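Local atomic coordinates of tRNA (adenine-N(1)-)-methyltransferase (Thermus thermophilus, PDB entry 2PWY), a protein that catalyses the S-adenosyl-L-methionine-dependent methylation of N1 of adenosine 58 in tRNA and is required for growth at extreme temperatures. Residues A[87-91]-A[92-96]; A[155-159]-A[160-164]; A[199-202]-A[203-206]. All blocks are in the same frame, centred on the assembly; numbering follows the deposited sequence.

Contact 1: A[87-91]-A[92-96]; sequences AMVTL and LDLAP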
ATOM      1  N   ALA A  87      14.075   8.094  -5.232  1.00  9.04           N
ATOM      2  CA  ALA A  87      13.572   7.376  -6.406  1.00  8.74           C
ATOM      3  C   ALA A  87      13.875   8.126  -7.697  1.00  9.17           C
ATOM      4  O   ALA A  87      14.239   7.508  -8.705  1.00  9.18           O
ATOM      5  CB  ALA A  87      12.080   7.097  -6.273  1.00  9.09           C
ATOM      6  N   MET A  88      13.738   9.451  -7.670  1.00  8.64           N
ATOM      7  CA  MET A  88      13.993  10.241  -8.884  1.00  8.78           C
ATOM      8  C   MET A  88      15.425  10.095  -9.382  1.00  9.17           C
ATOM      9  O   MET A  88      15.654   9.990 -10.584  1.00  9.07           O
ATOM     10  CB  MET A  88      13.647  11.711  -8.673  1.00  7.96           C
ATOM     11  CG  MET A  88      12.167  11.935  -8.567  1.00  9.37           C
ATOM     12  SD  MET A  88      11.764  13.651  -8.241  1.00  9.80           S
ATOM     13  CE  MET A  88      12.017  14.346  -9.879  1.00  9.07           C
ATOM     14  N   VAL A  89      16.385  10.064  -8.462  1.00  8.98           N
ATOM     15  CA  VAL A  89      17.781   9.887  -8.852  1.00  9.67           C
ATOM     16  C   VAL A  89      18.001   8.542  -9.550  1.00  9.67           C
ATOM     17  O   VAL A  89      18.736   8.461 -10.540  1.00 10.63           O
ATOM     18  CB  VAL A  89      18.709  10.066  -7.648  1.00  9.91           C
ATOM     19  CG1 VAL A  89      20.135   9.627  -7.993  1.00 10.91           C
ATOM     20  CG2 VAL A  89      18.674  11.540  -7.207  1.00 10.35           C
ATOM     21  N   THR A  90      17.346   7.496  -9.049  1.00  9.19           N
ATOM     22  CA  THR A  90      17.447   6.172  -9.656  1.00  8.96           C
ATOM     23  C   THR A  90      16.721   6.121 -11.003  1.00  8.88           C
ATOM     24  O   THR A  90      17.226   5.555 -11.971  1.00  8.87           O
ATOM     25  CB  THR A  90      16.906   5.076  -8.714  1.00  8.63           C
ATOM     26  OG1 THR A  90      17.709   5.070  -7.522  1.00 10.00           O
ATOM     27  CG2 THR A  90      17.020   3.688  -9.386  1.00  8.62           C
ATOM     28  N   LEU A  91      15.527   6.704 -11.065  1.00  8.62           N
ATOM     29  CA  LEU A  91      14.776   6.727 -12.325  1.00  9.01           C
ATOM     30  C   LEU A  91      15.484   7.542 -13.412  1.00  8.84           C
ATOM     31  O   LEU A  91      15.397   7.216 -14.595  1.00  9.62           O
ATOM     32  CB  LEU A  91      13.369   7.247 -12.098  1.00  9.35           C
ATOM     33  CG  LEU A  91      12.485   6.350 -11.217  1.00 11.68           C
ATOM     34  CD1 LEU A  91      11.198   7.096 -10.885  1.00 14.13           C
ATOM     35  CD2 LEU A  91      12.185   5.037 -11.931  1.00 13.99           C
ATOM     36  N   LEU A  92      16.180   8.591 -12.994  1.00  8.43           N
ATOM     37  CA  LEU A  92      17.020   9.403 -13.878  1.00  8.77           C
ATOM     38  C   LEU A  92      18.346   8.720 -14.230  1.00  9.46           C
ATOM     39  O   LEU A  92      19.080   9.184 -15.124  1.00  9.77           O
ATOM     40  CB  LEU A  92      17.285  10.769 -13.238  1.00  8.65           C
ATOM     41  CG  LEU A  92      16.129  11.774 -13.273  1.00  9.61           C
ATOM     42  CD1 LEU A  92      16.343  12.879 -12.264  1.00 10.66           C
ATOM     43  CD2 LEU A  92      15.918  12.355 -14.678  1.00 10.24           C
ATOM     44  N   ASP A  93      18.630   7.618 -13.542  1.00  8.60           N
ATOM     45  CA  ASP A  93      19.835   6.816 -13.773  1.00  9.02           C
ATOM     46  C   ASP A  93      21.102   7.690 -13.709  1.00  9.49           C
ATOM     47  O   ASP A  93      21.952   7.659 -14.600  1.00  9.90           O
ATOM     48  CB  ASP A  93      19.733   6.059 -15.113  1.00  9.18           C
ATOM     49  CG  ASP A  93      20.876   5.095 -15.312  1.00 10.60           C
ATOM     50  OD1 ASP A  93      21.195   4.371 -14.336  1.00 11.01           O
ATOM     51  OD2 ASP A  93      21.450   5.080 -16.429  1.00 11.67           O
ATOM     52  N   LEU A  94      21.205   8.490 -12.649  1.00  9.54           N
ATOM     53  CA  LEU A  94      22.327   9.420 -12.507  1.00 10.14           C
ATOM     54  C   LEU A  94      23.546   8.751 -11.903  1.00 10.85           C
ATOM     55  O   LEU A  94      23.448   8.057 -10.886  1.00 12.24           O
ATOM     56  CB  LEU A  94      21.927  10.634 -11.655  1.00  9.99           C
ATOM     57  CG  LEU A  94      20.788  11.482 -12.214  1.00 10.65           C
ATOM     58  CD1 LEU A  94      20.483  12.582 -11.255  1.00 10.36           C
ATOM     59  CD2 LEU A  94      21.125  12.051 -13.608  1.00 11.12           C
ATOM     60  N   ALA A  95      24.688   8.983 -12.539  1.00 10.90           N
ATOM     61  CA  ALA A  95      25.967   8.439 -12.116  1.00 10.69           C
ATOM     62  C   ALA A  95      26.968   9.591 -12.031  1.00 10.22           C
ATOM     63  O   ALA A  95      26.714  10.672 -12.571  1.00  9.77           O
ATOM     64  CB  ALA A  95      26.443   7.388 -13.117  1.00 10.83           C
ATOM     65  N   PRO A  96      28.098   9.379 -11.326  1.00 10.35           N
ATOM     66  CA  PRO A  96      29.080  10.459 -11.233  1.00  9.96           C
ATOM     67  C   PRO A  96      29.511  10.995 -12.593  1.00 10.20           C
ATOM     68  O   PRO A  96      29.743  10.219 -13.523  1.00 10.34           O
ATOM     69  CB  PRO A  96      30.259   9.804 -10.514  1.00 10.38           C
ATOM     70  CG  PRO A  96      29.634   8.715  -9.696  1.00 10.59           C
ATOM     71  CD  PRO A  96      28.513   8.186 -10.562  1.00 10.63           C
TER
HETATM   72  O   HOH W   1      19.034   3.311 -12.678  1.00 13.80           O
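Met88 and Leu92 meet at the C-terminal end of helix 82-91. Backbone hydrogen bonds come first. Leu92 N donates to Met88 O at 2.8 Å, an i to i+4 helical bond. The chain then turns out of the helix at Asp93, which has a positive phi of 53°. The N-H groups of Asp93 and Leu94 bond to carbonyls of the final turn, a Schellman motif. Leu94 N reaches Val89 O at 3.2 Å, nearly straight at 173°. Asp93 N reaches Thr90 O at 2.9 Å, coming from above the carbonyl plane.

Apolar contacts close the turn. Val89 CG1 touches Leu94 CB at 4.2 Å, and the two side chains cross at about a right angle. With CG1 anti to the backbone N (chi1 169°), Val89 extends this branch to the residue beyond the turn. Leu94 also packs on Leu114 and Ala117 of helix 109-118. Leu92 CB and CG fold over Met88 O, while Met88 and Leu92 both lean on Val195 of strand 192-198.

Polar contacts involve Thr90 and Asp93. A water donates to Thr90 O at 3.0 Å and to Asp93 OD1 at 2.9 Å. Asp93 OD2 makes a salt bridge with Arg192, and OD1 makes one with Arg116 of the second subunit. The buried carboxylate is thus met by two arginines, which would favour its charged form and link the helix end to the second subunit.

Contact 2: A[155-159]-A[160-164]; sequences GKLEE and AELEE. With SAH (S-adenosyl-L-homocysteine), chain E.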
ATOM      1  N   GLY A 155      15.418  32.550 -13.147  1.00 14.86           N
ATOM      2  CA  GLY A 155      14.637  32.670 -14.374  1.00 14.94           C
ATOM      3  C   GLY A 155      13.796  31.450 -14.666  1.00 15.28           C
ATOM      4  O   GLY A 155      13.924  30.416 -14.008  1.00 14.70           O
ATOM      5  N   LYS A 156      12.929  31.582 -15.664  1.00 14.98           N
ATOM      6  CA  LYS A 156      12.093  30.470 -16.106  1.00 14.78           C
ATOM      7  C   LYS A 156      12.907  29.528 -16.979  1.00 14.04           C
ATOM      8  O   LYS A 156      13.684  29.970 -17.835  1.00 13.08           O
ATOM      9  CB  LYS A 156      10.874  30.988 -16.874  1.00 15.02           C
ATOM     10  CG  LYS A 156       9.897  31.775 -16.011  1.00 17.54           C
ATOM     11  CD  LYS A 156       8.961  32.625 -16.870  1.00 21.76           C
ATOM     12  CE  LYS A 156       7.992  33.454 -16.011  1.00 25.11           C
ATOM     13  NZ  LYS A 156       8.687  34.304 -14.968  1.00 27.83           N
ATOM     14  N   LEU A 157      12.736  28.230 -16.753  1.00 13.48           N
ATOM     15  CA  LEU A 157      13.412  27.238 -17.566  1.00 13.31           C
ATOM     16  C   LEU A 157      13.064  27.422 -19.055  1.00 13.98           C
ATOM     17  O   LEU A 157      13.931  27.252 -19.899  1.00 14.14           O
ATOM     18  CB  LEU A 157      13.098  25.814 -17.084  1.00 13.80           C
ATOM     19  CG  LEU A 157      13.784  24.656 -17.833  1.00 13.53           C
ATOM     20  CD1 LEU A 157      15.310  24.829 -17.849  1.00 13.61           C
ATOM     21  CD2 LEU A 157      13.389  23.283 -17.280  1.00 12.50           C
ATOM     22  N   GLU A 158      11.812  27.801 -19.353  1.00 14.72           N
ATOM     23  CA  GLU A 158      11.346  28.052 -20.736  1.00 15.57           C
ATOM     24  C   GLU A 158      12.258  28.990 -21.518  1.00 15.68           C
ATOM     25  O   GLU A 158      12.272  28.962 -22.754  1.00 15.23           O
ATOM     26  CB  GLU A 158       9.969  28.739 -20.759  1.00 16.59           C
ATOM     27  CG  GLU A 158       8.825  27.969 -20.263  1.00 17.65           C
ATOM     28  CD  GLU A 158       8.577  28.195 -18.794  1.00 17.68           C
ATOM     29  OE1 GLU A 158       9.530  28.083 -18.000  1.00 14.01           O
ATOM     30  OE2 GLU A 158       7.410  28.464 -18.446  1.00 20.99           O
ATOM     31  N   GLU A 159      12.969  29.851 -20.795  1.00 15.88           N
ATOM     32  CA  GLU A 159      13.725  30.949 -21.400  1.00 17.33           C
ATOM     33  C   GLU A 159      15.231  30.710 -21.336  1.00 16.41           C
ATOM     34  O   GLU A 159      16.030  31.565 -21.744  1.00 16.74           O
ATOM     35  CB  GLU A 159      13.327  32.278 -20.740  1.00 17.07           C
ATOM     36  CG  GLU A 159      11.852  32.595 -21.001  1.00 20.21           C
ATOM     37  CD  GLU A 159      11.319  33.800 -20.252  1.00 20.84           C
ATOM     38  OE1 GLU A 159      12.074  34.458 -19.504  1.00 25.50           O
ATOM     39  OE2 GLU A 159      10.115  34.091 -20.421  1.00 26.58           O
ATOM     40  N   ALA A 160      15.615  29.529 -20.857  1.00 15.62           N
ATOM     41  CA  ALA A 160      17.028  29.214 -20.646  1.00 15.36           C
ATOM     42  C   ALA A 160      17.783  29.043 -21.960  1.00 14.99           C
ATOM     43  O   ALA A 160      17.249  28.511 -22.922  1.00 15.11           O
ATOM     44  CB  ALA A 160      17.162  27.955 -19.816  1.00 14.96           C
ATOM     45  N   GLU A 161      19.029  29.505 -21.990  1.00 15.01           N
ATOM     46  CA  GLU A 161      19.932  29.185 -23.094  1.00 14.50           C
ATOM     47  C   GLU A 161      20.622  27.872 -22.781  1.00 14.63           C
ATOM     48  O   GLU A 161      21.433  27.805 -21.853  1.00 15.01           O
ATOM     49  CB  GLU A 161      20.970  30.285 -23.275  1.00 14.88           C
ATOM     50  CG  GLU A 161      20.387  31.558 -23.810  1.00 13.99           C
ATOM     51  CD  GLU A 161      21.425  32.649 -23.990  1.00 15.70           C
ATOM     52  OE1 GLU A 161      22.576  32.500 -23.517  1.00 15.25           O
ATOM     53  OE2 GLU A 161      21.065  33.665 -24.606  1.00 15.56           O
ATOM     54  N   LEU A 162      20.298  26.830 -23.547  1.00 14.30           N
ATOM     55  CA  LEU A 162      20.785  25.482 -23.262  1.00 14.73           C
ATOM     56  C   LEU A 162      21.446  24.850 -24.478  1.00 14.27           C
ATOM     57  O   LEU A 162      21.026  25.096 -25.607  1.00 14.86           O
ATOM     58  CB  LEU A 162      19.627  24.583 -22.786  1.00 14.82           C
ATOM     59  CG  LEU A 162      18.939  24.968 -21.469  1.00 16.38           C
ATOM     60  CD1 LEU A 162      17.906  23.927 -21.062  1.00 17.86           C
ATOM     61  CD2 LEU A 162      19.943  25.194 -20.337  1.00 17.27           C
ATOM     62  N   GLU A 163      22.475  24.035 -24.239  1.00 13.75           N
ATOM     63  CA  GLU A 163      23.085  23.246 -25.302  1.00 13.56           C
ATOM     64  C   GLU A 163      22.240  22.021 -25.602  1.00 13.23           C
ATOM     65  O   GLU A 163      21.873  21.284 -24.690  1.00 13.52           O
ATOM     66  CB  GLU A 163      24.493  22.801 -24.918  1.00 13.36           C
ATOM     67  CG  GLU A 163      25.489  23.931 -24.834  1.00 13.46           C
ATOM     68  CD  GLU A 163      26.875  23.432 -24.540  1.00 14.78           C
ATOM     69  OE1 GLU A 163      27.092  22.901 -23.425  1.00 16.77           O
ATOM     70  OE2 GLU A 163      27.745  23.569 -25.422  1.00 12.43           O
ATOM     71  N   GLU A 164      21.955  21.789 -26.881  1.00 12.71           N
ATOM     72  CA  GLU A 164      21.164  20.627 -27.287  1.00 13.26           C
ATOM     73  C   GLU A 164      21.853  19.300 -26.937  1.00 12.20           C
ATOM     74  O   GLU A 164      23.051  19.132 -27.149  1.00 11.61           O
ATOM     75  CB  GLU A 164      20.862  20.677 -28.787  1.00 13.25           C
ATOM     76  CG  GLU A 164      20.103  19.458 -29.305  1.00 14.05           C
ATOM     77  CD  GLU A 164      19.683  19.595 -30.759  1.00 16.65           C
ATOM     78  OE1 GLU A 164      19.582  18.555 -31.441  1.00 21.77           O
ATOM     79  OE2 GLU A 164      19.460  20.733 -31.228  1.00 20.03           O
TER
HETATM   80  N   SAH E 501      12.131  20.203  -5.654  1.00 10.31           N
HETATM   81  CA  SAH E 501      12.210  21.479  -4.871  1.00 10.06           C
HETATM   82  CB  SAH E 501      10.829  22.100  -4.697  1.00 10.50           C
HETATM   83  CG  SAH E 501      10.313  22.742  -5.988  1.00 10.16           C
HETATM   84  SD  SAH E 501       8.801  23.682  -5.644  1.00 11.55           S
HETATM   85  C   SAH E 501      12.858  21.184  -3.531  1.00 10.55           C
HETATM   86  O   SAH E 501      13.110  20.012  -3.212  1.00  9.69           O
HETATM   87  OXT SAH E 501      13.156  22.105  -2.763  1.00 10.56           O
HETATM   88  C5' SAH E 501       8.560  24.279  -7.337  1.00 11.42           C
HETATM   89  C4' SAH E 501       9.434  25.499  -7.649  1.00 12.91           C
HETATM   90  O4' SAH E 501       9.501  25.666  -9.050  1.00 12.68           O
HETATM   91  C3' SAH E 501       8.920  26.832  -7.089  1.00 12.67           C
HETATM   92  O3' SAH E 501       9.977  27.439  -6.352  1.00 13.49           O
HETATM   93  C2' SAH E 501       8.543  27.651  -8.324  1.00 13.42           C
HETATM   94  O2' SAH E 501       8.831  29.025  -8.204  1.00 14.81           O
HETATM   95  C1' SAH E 501       9.446  27.053  -9.374  1.00 13.17           C
HETATM   96  N9  SAH E 501       8.993  27.075 -10.774  1.00 12.47           N
HETATM   97  C8  SAH E 501       7.761  26.722 -11.248  1.00 12.99           C
HETATM   98  N7  SAH E 501       7.807  26.804 -12.598  1.00 13.05           N
HETATM   99  C5  SAH E 501       9.051  27.152 -12.993  1.00 12.97           C
HETATM  100  C6  SAH E 501       9.629  27.369 -14.249  1.00 13.50           C
HETATM  101  N6  SAH E 501       8.918  27.219 -15.378  1.00 13.78           N
HETATM  102  N1  SAH E 501      10.968  27.735 -14.296  1.00 13.10           N
HETATM  103  C2  SAH E 501      11.704  27.893 -13.147  1.00 13.07           C
HETATM  104  N3  SAH E 501      11.116  27.687 -11.914  1.00 12.98           N
HETATM  105  C4  SAH E 501       9.813  27.321 -11.844  1.00 12.22           C
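The flat adenine of S-adenosyl-L-homocysteine presents its N1 and N6 edge to Leu157 and Glu158. Leu157 N lies close to the ring plane and donates to SAH N1 at 3.1 Å. SAH N6 donates to Glu158 OE1 at 2.8 Å. The Glu158 carboxylate is tilted about 27° from the adenine plane, with OE1 the nearer oxygen to that plane. Its chain bends at chi2 (92°), which turns the acid back to N6. Towards one face, at the rim of the ring, come Gly155 O, 3.5 Å from SAH C2, and Lys156 CA, 3.5 Å from SAH N1.

These residues follow strand 150-154 in the Rossmann-like sheet of a class I methyltransferase, where the loop after this strand reads the adenine. Gly155 is also joined by backbone bonds to Glu128, whose carboxylate binds the same ligand.

Residues 157-159 form a short 3-10 turn. Ala160 N closes it on Leu157 O at 3.0 Å, approaching from above the carbonyl plane. Ala160 CB also rests against this oxygen at 3.3 Å. On the apolar side, with CG anti to the backbone N (chi1 -178°), Leu157 carries CD1 to Ala160 CB at 4.1 Å and Leu162 CD1 at 4.2 Å. All three side chains touch Tyr127 of strand 123-128. Leu157 and Leu162 also touch Leu101 of strand 99-103. Lys183 NZ of helix 181-187 donates to Ala160 O.

Contact 3: A[199-202]-A[203-206]; sequences PNIT and QVLE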
ATOM      1  N   PRO A 199       1.831  16.205  -7.616  1.00 10.30           N
ATOM      2  CA  PRO A 199       0.930  15.717  -6.563  1.00 10.42           C
ATOM      3  C   PRO A 199      -0.384  15.087  -7.051  1.00  9.81           C
ATOM      4  O   PRO A 199      -0.861  14.119  -6.430  1.00 10.15           O
ATOM      5  CB  PRO A 199       0.630  16.972  -5.728  1.00 10.87           C
ATOM      6  CG  PRO A 199       1.670  17.976  -6.128  1.00 12.48           C
ATOM      7  CD  PRO A 199       2.015  17.668  -7.553  1.00 11.37           C
ATOM      8  N   ASN A 200      -0.962  15.626  -8.120  1.00  9.29           N
ATOM      9  CA  ASN A 200      -2.320  15.263  -8.535  1.00  8.93           C
ATOM     10  C   ASN A 200      -2.329  14.371  -9.762  1.00  8.81           C
ATOM     11  O   ASN A 200      -1.580  14.605 -10.723  1.00  7.82           O
ATOM     12  CB  ASN A 200      -3.154  16.524  -8.829  1.00  8.71           C
ATOM     13  CG  ASN A 200      -3.448  17.325  -7.579  1.00 10.73           C
ATOM     14  OD1 ASN A 200      -4.293  16.943  -6.774  1.00 11.53           O
ATOM     15  ND2 ASN A 200      -2.751  18.441  -7.409  1.00 13.29           N
ATOM     16  N   ILE A 201      -3.195  13.364  -9.749  1.00  8.34           N
ATOM     17  CA  ILE A 201      -3.326  12.503 -10.924  1.00  9.03           C
ATOM     18  C   ILE A 201      -3.809  13.284 -12.161  1.00  9.12           C
ATOM     19  O   ILE A 201      -3.494  12.916 -13.295  1.00  9.67           O
ATOM     20  CB  ILE A 201      -4.227  11.274 -10.640  1.00  8.64           C
ATOM     21  CG1 ILE A 201      -3.931  10.133 -11.638  1.00  9.19           C
ATOM     22  CG2 ILE A 201      -5.708  11.662 -10.657  1.00  9.15           C
ATOM     23  CD1 ILE A 201      -2.481   9.600 -11.603  1.00 10.10           C
ATOM     24  N   THR A 202      -4.571  14.357 -11.937  1.00  9.59           N
ATOM     25  CA  THR A 202      -5.037  15.220 -13.024  1.00  9.59           C
ATOM     26  C   THR A 202      -3.837  15.897 -13.722  1.00  9.42           C
ATOM     27  O   THR A 202      -3.794  16.001 -14.949  1.00 10.28           O
ATOM     28  CB  THR A 202      -6.006  16.287 -12.489  1.00  9.12           C
ATOM     29  OG1 THR A 202      -5.492  16.791 -11.254  1.00  9.73           O
ATOM     30  CG2 THR A 202      -7.387  15.673 -12.239  1.00  9.81           C
ATOM     31  N   GLN A 203      -2.852  16.311 -12.926  1.00  9.75           N
ATOM     32  CA  GLN A 203      -1.619  16.887 -13.459  1.00  9.60           C
ATOM     33  C   GLN A 203      -0.839  15.835 -14.249  1.00  9.45           C
ATOM     34  O   GLN A 203      -0.309  16.126 -15.323  1.00  9.87           O
ATOM     35  CB  GLN A 203      -0.750  17.428 -12.328  1.00 10.13           C
ATOM     36  CG  GLN A 203      -1.296  18.677 -11.666  1.00 11.88           C
ATOM     37  CD  GLN A 203      -0.498  19.018 -10.430  1.00 15.34           C
ATOM     38  OE1 GLN A 203      -0.459  18.251  -9.474  1.00 14.34           O
ATOM     39  NE2 GLN A 203       0.174  20.164 -10.457  1.00 19.56           N
ATOM     40  N   VAL A 204      -0.785  14.613 -13.712  1.00  9.01           N
ATOM     41  CA  VAL A 204      -0.144  13.489 -14.400  1.00  8.99           C
ATOM     42  C   VAL A 204      -0.757  13.277 -15.779  1.00  8.93           C
ATOM     43  O   VAL A 204      -0.050  13.200 -16.778  1.00  8.35           O
ATOM     44  CB  VAL A 204      -0.224  12.176 -13.571  1.00  9.21           C
ATOM     45  CG1 VAL A 204       0.225  10.951 -14.417  1.00  9.59           C
ATOM     46  CG2 VAL A 204       0.614  12.299 -12.281  1.00  8.29           C
ATOM     47  N   LEU A 205      -2.082  13.206 -15.839  1.00  9.26           N
ATOM     48  CA  LEU A 205      -2.759  12.967 -17.104  1.00  9.62           C
ATOM     49  C   LEU A 205      -2.509  14.107 -18.081  1.00 10.22           C
ATOM     50  O   LEU A 205      -2.306  13.864 -19.271  1.00 10.16           O
ATOM     51  CB  LEU A 205      -4.266  12.735 -16.880  1.00 10.36           C
ATOM     52  CG  LEU A 205      -4.597  11.442 -16.121  1.00 11.61           C
ATOM     53  CD1 LEU A 205      -6.041  11.498 -15.605  1.00 13.57           C
ATOM     54  CD2 LEU A 205      -4.366  10.215 -17.009  1.00 15.30           C
ATOM     55  N   GLU A 206      -2.510  15.341 -17.574  1.00 10.13           N
ATOM     56  CA  GLU A 206      -2.221  16.504 -18.404  1.00 11.79           C
ATOM     57  C   GLU A 206      -0.803  16.423 -18.993  1.00 11.38           C
ATOM     58  O   GLU A 206      -0.614  16.677 -20.188  1.00 11.50           O
ATOM     59  CB  GLU A 206      -2.431  17.821 -17.632  1.00 11.92           C
ATOM     60  CG  GLU A 206      -2.289  19.055 -18.525  1.00 14.06           C
ATOM     61  CD  GLU A 206      -2.930  20.318 -17.945  1.00 15.02           C
ATOM     62  OE1 GLU A 206      -3.547  20.270 -16.852  1.00 18.06           O
ATOM     63  OE2 GLU A 206      -2.815  21.368 -18.614  1.00 21.09           O
TER
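Gln203 OE1 is gripped by two donors of Asn200, the backbone N and the side-chain ND2. This is the start of helix 201-211, which follows strand 192-198 of the Rossmann-like sheet. Asn200 holds the N-cap position and Gln203 is the third residue of the first turn. The bond from Asn200 N to Gln203 OE1, 3.0 Å long, is the half of a capping box made by the third residue. The Asn200 side chain does not return a capping bond.

The two donors use the oxygen differently. Asn200 N lies in the carbonyl plane of the Gln203 amide. Asn200 ND2 comes from above that plane at 3.1 Å, with the oxygen close to its own amide plane. The two amides are turned 53° apart. Pro199 CD adds a close contact to Gln203 OE1 at 3.2 Å. Gln203 NE2 makes a weak hydrogen bond to Met175 O. Asn200 OD1 accepts from Ala236 N of the third subunit, so both ends of this amide are engaged.

Regular helical bonds follow. Val204 N donates to Asn200 O at 3.1 Å, Leu205 N to Ile201 O at 2.9 Å, and Glu206 N to Thr202 O at 3.0 Å.

On the apolar side Ile201 CD1 lies 4.0 Å from Val204 CB, and both residues pack on Phe248. Ile201 and Leu205 each meet their own copies in the fourth subunit, so the turn lies in the tetramer interface. Thr202 OG1 sits between the backbone N and carbonyl carbon (chi1 42°) and hydrogen-bonds to Pro234 O of the third subunit.

Overall arrangement
The three contacts are separate local turns of the catalytic domain. Their centres lie about 22 to 24 Å apart and none touches another. Contact 1 is buried, while contacts 2 and 3 are partly buried. Contact 1 ends a helix, contact 3 begins one, and contact 2 is a loop turn between two strands of the central sheet. Only contact 2 binds the cofactor product directly, and no other subunit touches it. Contacts 1 and 3 both reach neighbouring subunits. Contact 1 does so through the salt-bridged Asp93, the Thr90 hydroxyl and some packing; contact 3 uses amide and hydroxyl groups and apolar packing, without a salt bridge among the partners named. Strand 248-254 packs against both of them.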